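Local coordinates for specific mitochondrial acyl carrier protein (Toxoplasma, PDB 3CE7) that probably takes part in mitochondrial fatty acid biosynthesis as a member of the acyl carrier protein family, at residues Q29-K34 with R53-L58; D81-Q84 with E88-D91; V12-I17 with S95-A100. One frame throughout, in Å; residues are numbered along the deposited sequence.

Contact 1: Q29-K34 with R53-L58; sequences QKFLQK and RLWDCL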
loop_
_atom_site.group_PDB
_atom_site.type_symbol
_atom_site.label_atom_id
_atom_site.label_comp_id
_atom_site.label_asym_id
_atom_site.label_seq_id
_atom_site.Cartn_x
_atom_site.Cartn_y
_atom_site.Cartn_z
ATOM N N GLN A 29 3.020 8.080 -1.088
ATOM C CA GLN A 29 3.411 9.480 -0.915
ATOM C C GLN A 29 2.488 10.450 -1.652
ATOM O O GLN A 29 2.297 11.578 -1.207
ATOM C CB GLN A 29 4.875 9.689 -1.314
ATOM C CG GLN A 29 5.845 9.122 -0.263
ATOM C CD GLN A 29 7.287 9.038 -0.748
ATOM O OE1 GLN A 29 7.559 8.990 -1.945
ATOM N NE2 GLN A 29 8.222 9.005 0.200
ATOM N N LYS A 30 1.898 9.999 -2.760
ATOM C CA LYS A 30 0.993 10.851 -3.539
ATOM C C LYS A 30 -0.298 11.161 -2.774
ATOM O O LYS A 30 -0.983 12.149 -3.063
ATOM C CB LYS A 30 0.654 10.212 -4.895
ATOM C CG LYS A 30 1.844 9.671 -5.689
ATOM C CD LYS A 30 2.778 10.756 -6.190
ATOM C CE LYS A 30 3.729 10.201 -7.250
ATOM N NZ LYS A 30 4.999 10.976 -7.300
ATOM N N PHE A 31 -0.623 10.323 -1.791
ATOM C CA PHE A 31 -1.812 10.517 -0.960
ATOM C C PHE A 31 -1.573 11.543 0.148
ATOM O O PHE A 31 -2.522 12.019 0.776
ATOM C CB PHE A 31 -2.227 9.203 -0.300
ATOM C CG PHE A 31 -3.025 8.276 -1.187
ATOM C CD1 PHE A 31 -2.477 7.757 -2.363
ATOM C CD2 PHE A 31 -4.305 7.878 -0.808
ATOM C CE1 PHE A 31 -3.210 6.881 -3.164
ATOM C CE2 PHE A 31 -5.047 7.007 -1.603
ATOM C CZ PHE A 31 -4.487 6.508 -2.789
ATOM N N LEU A 32 -0.308 11.871 0.400
ATOM C CA LEU A 32 0.047 12.522 1.656
ATOM C C LEU A 32 0.292 14.016 1.552
ATOM O O LEU A 32 0.593 14.555 0.483
ATOM C CB LEU A 32 1.266 11.835 2.293
ATOM C CG LEU A 32 1.150 10.322 2.521
ATOM C CD1 LEU A 32 2.408 9.777 3.203
ATOM C CD2 LEU A 32 -0.092 9.963 3.308
ATOM N N GLN A 33 0.152 14.670 2.698
ATOM C CA GLN A 33 0.468 16.081 2.834
ATOM C C GLN A 33 1.952 16.266 2.543
ATOM O O GLN A 33 2.774 15.424 2.918
ATOM C CB GLN A 33 0.119 16.559 4.254
ATOM C CG GLN A 33 0.353 18.048 4.534
ATOM C CD GLN A 33 -0.469 18.969 3.636
ATOM O OE1 GLN A 33 0.080 19.836 2.957
ATOM N NE2 GLN A 33 -1.785 18.774 3.619
ATOM N N LYS A 34 2.295 17.363 1.868
ATOM C CA LYS A 34 3.684 17.657 1.513
ATOM C C LYS A 34 4.585 17.605 2.739
ATOM O O LYS A 34 4.227 18.118 3.805
ATOM C CB LYS A 34 3.795 19.029 0.850
ATOM N N ARG A 53 -6.061 15.615 7.251
ATOM C CA ARG A 53 -6.671 14.733 8.232
ATOM C C ARG A 53 -5.806 13.476 8.259
ATOM O O ARG A 53 -5.009 13.255 7.341
ATOM C CB ARG A 53 -8.117 14.384 7.845
ATOM C CG ARG A 53 -8.261 13.568 6.563
ATOM C CD ARG A 53 -9.718 13.425 6.145
ATOM N NE ARG A 53 -10.410 12.361 6.875
ATOM C CZ ARG A 53 -11.733 12.224 6.933
ATOM N NH1 ARG A 53 -12.269 11.221 7.620
ATOM N NH2 ARG A 53 -12.527 13.088 6.310
ATOM N N LEU A 54 -5.954 12.661 9.294
ATOM C CA LEU A 54 -5.232 11.396 9.344
ATOM C C LEU A 54 -5.842 10.373 8.383
ATOM O O LEU A 54 -7.059 10.322 8.183
ATOM C CB LEU A 54 -5.173 10.843 10.770
ATOM C CG LEU A 54 -4.438 11.722 11.794
ATOM C CD1 LEU A 54 -4.439 11.059 13.157
ATOM C CD2 LEU A 54 -3.009 12.040 11.364
ATOM N N TRP A 55 -4.968 9.575 7.783
ATOM C CA TRP A 55 -5.346 8.458 6.928
ATOM C C TRP A 55 -6.409 7.598 7.606
ATOM O O TRP A 55 -6.283 7.266 8.787
ATOM C CB TRP A 55 -4.091 7.622 6.699
ATOM C CG TRP A 55 -4.216 6.443 5.775
ATOM C CD1 TRP A 55 -4.894 5.275 5.995
ATOM C CD2 TRP A 55 -3.595 6.318 4.496
ATOM N NE1 TRP A 55 -4.744 4.427 4.907
ATOM C CE2 TRP A 55 -3.942 5.041 3.981
ATOM C CE3 TRP A 55 -2.769 7.158 3.735
ATOM C CZ2 TRP A 55 -3.506 4.593 2.724
ATOM C CZ3 TRP A 55 -2.335 6.712 2.476
ATOM C CH2 TRP A 55 -2.707 5.435 1.990
ATOM N N ASP A 56 -7.458 7.236 6.869
ATOM C CA ASP A 56 -8.535 6.428 7.440
ATOM C C ASP A 56 -8.930 5.253 6.536
ATOM O O ASP A 56 -8.239 4.975 5.546
ATOM C CB ASP A 56 -9.746 7.314 7.793
ATOM C CG ASP A 56 -10.354 8.007 6.579
ATOM O OD1 ASP A 56 -10.015 7.647 5.434
ATOM O OD2 ASP A 56 -11.197 8.920 6.777
ATOM N N CYS A 57 -10.032 4.584 6.881
ATOM C CA CYS A 57 -10.502 3.408 6.143
ATOM C C CYS A 57 -10.688 3.704 4.662
ATOM O O CYS A 57 -10.320 2.889 3.818
ATOM C CB CYS A 57 -11.802 2.864 6.737
ATOM S SG CYS A 57 -11.596 2.165 8.378
ATOM N N LEU A 58 -11.247 4.873 4.344
ATOM C CA LEU A 58 -11.398 5.262 2.936
ATOM C C LEU A 58 -10.069 5.275 2.193
ATOM O O LEU A 58 -9.983 4.798 1.053
ATOM C CB LEU A 58 -12.065 6.638 2.800
ATOM C CG LEU A 58 -12.242 7.151 1.362
ATOM C CD1 LEU A 58 -13.143 6.234 0.528
ATOM C CD2 LEU A 58 -12.806 8.560 1.402
#
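Leu32 and Trp55 mark the nearest approach of the two backbones, their CA atoms 8.6 Å apart, where a type I turn over Gln29-Leu32, following helix 17-29, faces the extended lead-in to helix 57-71. No hydrogen bond spans that separation, and side chains fill it. Trp55 holds its CG anti to the backbone N (chi1 -177°), which carries the six-membered ring of the indole across to the turn. There CZ3 meets Phe31 CB at 3.7 Å, and the two aromatic rings lie obliquely, centroids 5.5 Å apart and planes at 34°. Leu32 comes instead to the indole edge, near its plane, with CD2 3.9 Å from Trp55 CE3. The polar end of the indole looks to helix 57-71, where NE1 bonds to Thr60 OG1. Farther along, Arg53 NH1 forms a salt bridge 2.7 Å long with OD2 of Asp56, the N-cap of that helix. Asp56-Cys57-Leu58 probably corresponds to the Asp-Ser-Leu motif of classic acyl carrier proteins, whose serine bears phosphopantetheine, with Cys57 in its place. A broad indole suits this junction because its hydrocarbon rim supplies dispersion contact to the turn while its one N-H is satisfied by the Thr60 hydroxyl.

Contact 2: D81-Q84 with E88-D91; sequences DNFQ and EIAD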
loop_
_atom_site.group_PDB
_atom_site.type_symbol
_atom_site.label_atom_id
_atom_site.label_comp_id
_atom_site.label_asym_id
_atom_site.label_seq_id
_atom_site.Cartn_x
_atom_site.Cartn_y
_atom_site.Cartn_z
ATOM N N ASP A 81 -9.088 -5.101 5.037
ATOM C CA ASP A 81 -9.574 -4.583 6.312
ATOM C C ASP A 81 -8.556 -4.730 7.432
ATOM O O ASP A 81 -8.686 -4.080 8.469
ATOM C CB ASP A 81 -10.884 -5.262 6.706
ATOM C CG ASP A 81 -12.028 -4.893 5.781
ATOM O OD1 ASP A 81 -11.926 -3.876 5.059
ATOM O OD2 ASP A 81 -13.037 -5.627 5.779
ATOM N N ASN A 82 -7.543 -5.570 7.215
ATOM C CA ASN A 82 -6.525 -5.796 8.240
ATOM C C ASN A 82 -5.139 -5.216 7.933
ATOM O O ASN A 82 -4.203 -5.397 8.713
ATOM C CB ASN A 82 -6.431 -7.288 8.567
ATOM C CG ASN A 82 -7.582 -7.761 9.434
ATOM O OD1 ASN A 82 -7.587 -7.551 10.652
ATOM N ND2 ASN A 82 -8.565 -8.397 8.811
ATOM N N PHE A 83 -5.009 -4.507 6.812
ATOM C CA PHE A 83 -3.746 -3.833 6.493
ATOM C C PHE A 83 -3.518 -2.666 7.448
ATOM O O PHE A 83 -4.428 -1.845 7.663
ATOM C CB PHE A 83 -3.764 -3.255 5.078
ATOM C CG PHE A 83 -3.508 -4.260 3.975
ATOM C CD1 PHE A 83 -2.649 -5.354 4.146
ATOM C CD2 PHE A 83 -4.112 -4.073 2.735
ATOM C CE1 PHE A 83 -2.428 -6.255 3.104
ATOM C CE2 PHE A 83 -3.889 -4.961 1.683
ATOM C CZ PHE A 83 -3.043 -6.050 1.857
ATOM N N GLN A 84 -2.302 -2.567 7.986
ATOM C CA GLN A 84 -1.916 -1.433 8.823
ATOM C C GLN A 84 -0.681 -0.684 8.320
ATOM O O GLN A 84 -0.486 0.488 8.659
ATOM C CB GLN A 84 -1.699 -1.865 10.270
ATOM C CG GLN A 84 -2.951 -2.355 10.954
ATOM C CD GLN A 84 -2.666 -2.775 12.369
ATOM O OE1 GLN A 84 -2.200 -3.892 12.621
ATOM N NE2 GLN A 84 -2.928 -1.873 13.314
ATOM N N GLU A 88 3.103 -4.546 4.715
ATOM C CA GLU A 88 2.117 -5.625 4.609
ATOM C C GLU A 88 1.508 -5.694 3.209
ATOM O O GLU A 88 1.283 -6.777 2.664
ATOM C CB GLU A 88 1.017 -5.419 5.643
ATOM C CG GLU A 88 1.489 -5.671 7.077
ATOM C CD GLU A 88 0.471 -5.228 8.107
ATOM O OE1 GLU A 88 -0.410 -4.421 7.757
ATOM O OE2 GLU A 88 0.554 -5.674 9.276
ATOM N N ILE A 89 1.233 -4.521 2.637
ATOM C CA ILE A 89 0.638 -4.457 1.310
ATOM C C ILE A 89 1.626 -4.988 0.271
ATOM O O ILE A 89 1.260 -5.839 -0.564
ATOM C CB ILE A 89 0.143 -3.046 0.961
ATOM C CG1 ILE A 89 -0.870 -2.591 2.021
ATOM C CG2 ILE A 89 -0.518 -3.055 -0.436
ATOM C CD1 ILE A 89 -1.460 -1.199 1.799
ATOM N N ALA A 90 2.868 -4.495 0.328
ATOM C CA ALA A 90 3.928 -4.977 -0.569
ATOM C C ALA A 90 4.107 -6.493 -0.446
ATOM O O ALA A 90 4.192 -7.204 -1.448
ATOM C CB ALA A 90 5.233 -4.260 -0.291
ATOM N N ASP A 91 4.141 -6.984 0.791
ATOM C CA ASP A 91 4.261 -8.419 1.028
ATOM C C ASP A 91 3.115 -9.200 0.367
ATOM O O ASP A 91 3.334 -10.279 -0.203
ATOM C CB ASP A 91 4.296 -8.720 2.528
ATOM C CG ASP A 91 5.597 -8.284 3.209
ATOM O OD1 ASP A 91 6.569 -7.890 2.544
ATOM O OD2 ASP A 91 5.632 -8.329 4.458
HETATM O O HOH W 1 -2.022 -5.702 10.447
#
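Phe83 and Ile89 cross at about a right angle, the isoleucine laid over one face of the ring. Its CG1 methylene sits 3.6 Å from the ring centroid and only 12° off the normal, a CH-pi contact at the centre of the face. Ile89 sets CG1 beside its backbone N (chi1 -57°), the branch that places this methylene above the ring, while CD1 reaches on toward Phe83 CD2. A flat aromatic next to a branched aliphatic fits this buried spot, where Val64 and Val75 also pack on Phe83, and Phe63 and Val67 on Ile89.

Glu88 runs past Phe83 in the opposite direction, its CB 4.0 Å from Phe83 CD1 and its extended chain leading the carboxylate back to the loop. There the Gln84 N-H meets OE1 nearly along the C-O direction, at 2.7 Å from N to OE1 and an almost straight 171°. Thr85 N bonds to OE1 as well, and water 1 lies 2.8 Å from both Glu88 OE2 and Asn82 O. Glutamate suits this third position of helix 86-98, being long enough, when extended, to reach the backbone N-H groups preceding the helix. Two backbone N-H groups thus grip one oxygen, and they, with the nearby helix N terminus, would be expected to favour the ionised carboxylate, next to the apolar contact of Phe83 with Ile89.

Contact 3: V12-I17 with S95-A100; sequences VVDTDI and SERAKA
The guanidinium of Arg97 has water 2 at its edge and in its plane, and the carboxylate of Asp14 approaching it obliquely, the two planar groups turned 58° from one another. Asp14 OD2 lies 3.1 Å from Arg97 NE, making a salt bridge through one oxygen and not the flat, two-pronged pairing that arginine can offer a carboxylate. Water 2 bridges the other oxygen to the guanidinium: it donates to Asp14 OD1 at 2.8 Å and accepts from Arg97 NH2 at 2.9 Å. Arginine suits the place because one group serves several partners, its NH1 bonding to Asp72 O just past helix 57-71.

The torsions bring the charges together. Asp14 tucks CG between its backbone N and carbonyl carbon (chi1 62°), and Arg97 bends at both chi2 and chi3, folding its chain across the aspartate at an oblique angle, with Arg97 CG 3.8 Å from Asp14 CG. Next to this, Thr15 lays its methyl on the helix end, CG2 being 3.7 Å from Ala98 N and 4.0 Å from Ala98 CB. The small alanine lets the loop come close, with the CA atoms of Thr15 and Ala98 5.6 Å apart. Further round the helix end, Lys99 NZ is salt-bridged to Glu96 OE2.

This surface contact joins the type I turn Val13-Asp16 to the C-terminal end of helix 86-98. Asp16 then caps the start of helix 17-29, whose first residue, Ile17, packs on Gln87, Ala90, Asp91 and Val94 of helix 86-98, while Val73, after helix 57-71, lies against Arg97.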
loop_
_atom_site.group_PDB
_atom_site.type_symbol
_atom_site.label_atom_id
_atom_site.label_comp_id
_atom_site.label_asym_id
_atom_site.label_seq_id
_atom_site.Cartn_x
_atom_site.Cartn_y
_atom_site.Cartn_z
ATOM N N VAL A 12 7.845 -2.814 -12.408
ATOM C CA VAL A 12 8.976 -3.451 -11.700
ATOM C C VAL A 12 8.863 -4.971 -11.819
ATOM O O VAL A 12 7.900 -5.509 -12.390
ATOM C CB VAL A 12 9.028 -3.065 -10.178
ATOM C CG1 VAL A 12 9.204 -1.556 -9.999
ATOM C CG2 VAL A 12 7.785 -3.570 -9.446
ATOM N N VAL A 13 9.868 -5.645 -11.285
ATOM C CA VAL A 13 9.800 -7.080 -11.092
ATOM C C VAL A 13 8.804 -7.290 -9.939
ATOM O O VAL A 13 9.115 -6.975 -8.786
ATOM C CB VAL A 13 11.191 -7.655 -10.778
ATOM C CG1 VAL A 13 11.102 -9.134 -10.525
ATOM C CG2 VAL A 13 12.173 -7.371 -11.944
ATOM N N ASP A 14 7.619 -7.816 -10.251
ATOM C CA ASP A 14 6.506 -7.823 -9.283
ATOM C C ASP A 14 6.613 -8.891 -8.190
ATOM O O ASP A 14 5.772 -8.953 -7.289
ATOM C CB ASP A 14 5.122 -7.793 -9.965
ATOM C CG ASP A 14 4.858 -8.993 -10.842
ATOM O OD1 ASP A 14 5.534 -10.029 -10.675
ATOM O OD2 ASP A 14 3.932 -8.903 -11.695
ATOM N N THR A 15 7.662 -9.706 -8.265
ATOM C CA THR A 15 7.963 -10.675 -7.214
ATOM C C THR A 15 9.225 -10.301 -6.424
ATOM O O THR A 15 9.684 -11.075 -5.579
ATOM C CB THR A 15 8.079 -12.119 -7.764
ATOM O OG1 THR A 15 9.053 -12.163 -8.818
ATOM C CG2 THR A 15 6.729 -12.594 -8.298
ATOM N N ASP A 16 9.767 -9.113 -6.706
ATOM C CA ASP A 16 10.949 -8.579 -6.017
ATOM C C ASP A 16 10.457 -7.647 -4.900
ATOM O O ASP A 16 9.990 -6.549 -5.176
ATOM C CB ASP A 16 11.813 -7.830 -7.049
ATOM C CG ASP A 16 13.060 -7.166 -6.462
ATOM O OD1 ASP A 16 13.093 -6.803 -5.273
ATOM O OD2 ASP A 16 14.030 -6.982 -7.239
ATOM N N ILE A 17 10.568 -8.082 -3.646
ATOM C CA ILE A 17 10.018 -7.303 -2.527
ATOM C C ILE A 17 10.651 -5.910 -2.370
ATOM O O ILE A 17 9.959 -4.947 -2.017
ATOM C CB ILE A 17 10.020 -8.100 -1.177
ATOM C CG1 ILE A 17 9.219 -7.354 -0.088
ATOM C CG2 ILE A 17 11.440 -8.433 -0.731
ATOM C CD1 ILE A 17 7.748 -7.130 -0.448
ATOM N N SER A 95 3.536 -11.946 -2.595
ATOM C CA SER A 95 3.042 -13.300 -2.327
ATOM C C SER A 95 2.047 -13.748 -3.397
ATOM O O SER A 95 2.127 -14.884 -3.879
ATOM C CB SER A 95 2.441 -13.407 -0.922
ATOM O OG SER A 95 1.266 -12.637 -0.800
ATOM N N GLU A 96 1.147 -12.857 -3.801
ATOM C CA GLU A 96 0.154 -13.219 -4.816
ATOM C C GLU A 96 0.813 -13.455 -6.164
ATOM O O GLU A 96 0.508 -14.428 -6.858
ATOM C CB GLU A 96 -0.939 -12.164 -4.923
ATOM C CG GLU A 96 -1.892 -12.172 -3.729
ATOM C CD GLU A 96 -2.705 -13.456 -3.637
ATOM O OE1 GLU A 96 -3.558 -13.698 -4.525
ATOM O OE2 GLU A 96 -2.487 -14.224 -2.682
ATOM N N ARG A 97 1.727 -12.568 -6.534
ATOM C CA ARG A 97 2.374 -12.685 -7.834
ATOM C C ARG A 97 3.317 -13.888 -7.884
ATOM O O ARG A 97 3.520 -14.468 -8.950
ATOM C CB ARG A 97 3.118 -11.396 -8.189
ATOM C CG ARG A 97 2.196 -10.188 -8.387
ATOM C CD ARG A 97 1.094 -10.433 -9.428
ATOM N NE ARG A 97 1.636 -10.723 -10.753
ATOM C CZ ARG A 97 0.906 -10.818 -11.861
ATOM N NH1 ARG A 97 -0.410 -10.625 -11.821
ATOM N NH2 ARG A 97 1.499 -11.085 -13.018
ATOM N N ALA A 98 3.874 -14.264 -6.734
ATOM C CA ALA A 98 4.849 -15.350 -6.665
ATOM C C ALA A 98 4.205 -16.731 -6.698
ATOM O O ALA A 98 4.890 -17.724 -6.939
ATOM C CB ALA A 98 5.707 -15.221 -5.405
ATOM N N LYS A 99 2.905 -16.799 -6.414
ATOM C CA LYS A 99 2.230 -18.091 -6.300
ATOM C C LYS A 99 2.150 -18.780 -7.647
ATOM O O LYS A 99 1.642 -18.194 -8.602
ATOM C CB LYS A 99 0.802 -17.911 -5.769
ATOM C CG LYS A 99 0.697 -17.804 -4.279
ATOM C CD LYS A 99 -0.750 -17.484 -3.888
ATOM C CE LYS A 99 -0.869 -17.199 -2.402
ATOM N NZ LYS A 99 -2.305 -16.981 -2.028
ATOM N N ALA A 100 2.619 -20.023 -7.715
ATOM C CA ALA A 100 2.427 -20.831 -8.920
ATOM C C ALA A 100 0.948 -21.199 -9.052
ATOM O O ALA A 100 0.331 -21.642 -8.080
ATOM C CB ALA A 100 3.286 -22.086 -8.857
HETATM O O HOH W 2 4.167 -11.862 -12.226
#

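In the fold
From its N terminus, the modelled chain enters through 12-17, which contact 3 joins to 95-100, closing a loop around nearly the whole domain and bringing its two ends together. Helix 17-29 then leads to 29-34, and contact 1 closes the helix-free loop before helix 57-71. Contact 2 follows in series, a short closure binding the loop after helix 77-80 to helix 86-98. Contacts 1 and 2 nest inside contact 3, and none cross. Contacts 1 and 3 lie on opposite sides of the chain's centre, their centres about 26 Å apart, whereas contacts 2 and 3 share helix 86-98 and touch where Ile17 meets Ala90 and Asp91. Together they tie loops to helix 86-98 and the helix 57-71 lead-in.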